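Local coordinates for phosphonopyruvate hydrolase (Variovorax sp., PDB 2DUA) that hydrolyses phosphonopyruvate to pyruvate and phosphate, cleaving its carbon-phosphorus bond with the help of a divalent metal ion such as magnesium, cobalt or manganese, at the interface of chains A and B. Coordinates in Å, arbitrary orientation; residue numbers count along the deposited sequence, not the author numbering. Chains: chain A/B, Phosphonopyruvate hydrolase.

The interface of chains A and B. Residues chain A 48, 239-240, 243; chain B 26, 267, 272, 275.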
loop_
_atom_site.group_PDB
_atom_site.type_symbol
_atom_site.label_atom_id
_atom_site.label_comp_id
_atom_site.label_asym_id
_atom_site.label_seq_id
_atom_site.Cartn_x
_atom_site.Cartn_y
_atom_site.Cartn_z
ATOM N N ALA A 48 -0.033 17.512 -4.107
ATOM C CA ALA A 48 -0.945 18.268 -5.000
ATOM C C ALA A 48 -1.737 17.300 -5.917
ATOM O O ALA A 48 -2.942 17.490 -6.119
ATOM C CB ALA A 48 -0.161 19.275 -5.842
ATOM N N ILE A 239 3.453 19.557 -12.201
ATOM C CA ILE A 239 2.072 19.553 -11.765
ATOM C C ILE A 239 1.387 20.818 -12.308
ATOM O O ILE A 239 0.226 20.782 -12.650
ATOM C CB ILE A 239 1.941 19.430 -10.158
ATOM C CG1 ILE A 239 0.527 19.000 -9.759
ATOM C CG2 ILE A 239 2.275 20.720 -9.503
ATOM C CD1 ILE A 239 0.226 17.568 -10.125
ATOM N N ARG A 240 2.118 21.931 -12.409
ATOM C CA ARG A 240 1.477 23.158 -12.901
ATOM C C ARG A 240 1.129 23.027 -14.392
ATOM O O ARG A 240 0.022 23.395 -14.800
ATOM C CB ARG A 240 2.369 24.377 -12.631
ATOM C CG ARG A 240 2.343 24.770 -11.120
ATOM C CD ARG A 240 3.610 25.623 -10.777
ATOM N NE ARG A 240 3.540 26.969 -11.386
ATOM C CZ ARG A 240 4.607 27.767 -11.495
ATOM N NH1 ARG A 240 5.797 27.349 -11.044
ATOM N NH2 ARG A 240 4.483 28.964 -12.035
ATOM N N VAL A 243 -1.878 20.645 -14.658
ATOM C CA VAL A 243 -3.140 21.276 -14.251
ATOM C C VAL A 243 -3.662 22.252 -15.338
ATOM O O VAL A 243 -4.863 22.272 -15.672
ATOM C CB VAL A 243 -3.014 22.035 -12.852
ATOM C CG1 VAL A 243 -4.119 23.014 -12.695
ATOM C CG2 VAL A 243 -3.041 21.041 -11.634
ATOM N N LEU B 26 -6.485 14.955 -8.168
ATOM C CA LEU B 26 -6.459 16.351 -8.623
ATOM C C LEU B 26 -7.179 16.468 -9.970
ATOM O O LEU B 26 -7.991 17.348 -10.178
ATOM C CB LEU B 26 -5.007 16.859 -8.768
ATOM C CG LEU B 26 -4.820 18.296 -9.319
ATOM C CD1 LEU B 26 -5.460 19.269 -8.421
ATOM C CD2 LEU B 26 -3.322 18.608 -9.426
ATOM N N PRO B 267 -0.187 27.812 -14.556
ATOM C CA PRO B 267 -1.080 28.200 -13.459
ATOM C C PRO B 267 -0.088 28.563 -12.345
ATOM O O PRO B 267 1.041 28.025 -12.318
ATOM C CB PRO B 267 -1.777 26.807 -13.135
ATOM C CG PRO B 267 -1.888 26.174 -14.479
ATOM C CD PRO B 267 -0.523 26.489 -15.144
ATOM N N ILE B 272 -2.406 26.033 -7.348
ATOM C CA ILE B 272 -2.274 24.610 -6.960
ATOM C C ILE B 272 -2.596 24.501 -5.475
ATOM O O ILE B 272 -3.332 23.602 -5.072
ATOM C CB ILE B 272 -0.819 24.084 -7.189
ATOM C CG1 ILE B 272 -0.393 24.362 -8.641
ATOM C CG2 ILE B 272 -0.736 22.616 -6.803
ATOM C CD1 ILE B 272 -1.382 23.812 -9.693
ATOM N N LEU B 275 -6.223 24.417 -4.987
ATOM C CA LEU B 275 -6.758 23.126 -5.428
ATOM C C LEU B 275 -6.501 21.994 -4.415
ATOM O O LEU B 275 -7.189 20.978 -4.451
ATOM C CB LEU B 275 -6.180 22.722 -6.816
ATOM C CG LEU B 275 -6.898 23.386 -8.023
ATOM C CD1 LEU B 275 -6.109 23.202 -9.312
ATOM C CD2 LEU B 275 -8.310 22.787 -8.199
#
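A:Val243 packs its two methyls against B:Leu26, B:Ile272 and B:Leu275, a worked example of a helix side chain packing into an apolar patch between subunits. Its CG2 presses on CD2 of B:Leu26 at 3.3 Å, a tight fit in which the side chains run roughly perpendicular. The other methyl, CG1, lies anti to the backbone N (chi1 161°) and meets B:Leu275 CD1 tip to tip at 3.9 Å. B:Ile272 slides past A:Val243 in the opposite direction, its CD1 resting 3.8 Å from A:Val243 CG2. The branches of this isoleucine divide the work: CG2 touches A:Ala48 CB at 3.5 Å, while CG1 lies across the aliphatic stem of A:Arg240. A:Ile239 adds its CD1 to the same B:Leu26 methyl.

A hydrogen bond adds a polar component. The A:Arg240 chain bends at chi3 (71°), and its NE donates to the carbonyl oxygen of B:Pro267 at 2.9 Å. This bond is nearly straight (176° at H), with the oxygen in the guanidinium plane, which should limit rotation of that group. A leucine in its place would probably leave the B:Pro267 carbonyl without this donor.

Repeated by two-fold symmetry, the patch joins helices 43-49 and 237-256 of one subunit to helices 25-34 and 269-275 of the other. It contributes to subunit association in a protein that forms dimers and tetramers; its centre lies about 11 Å from A:Asp54, the probable nucleophile.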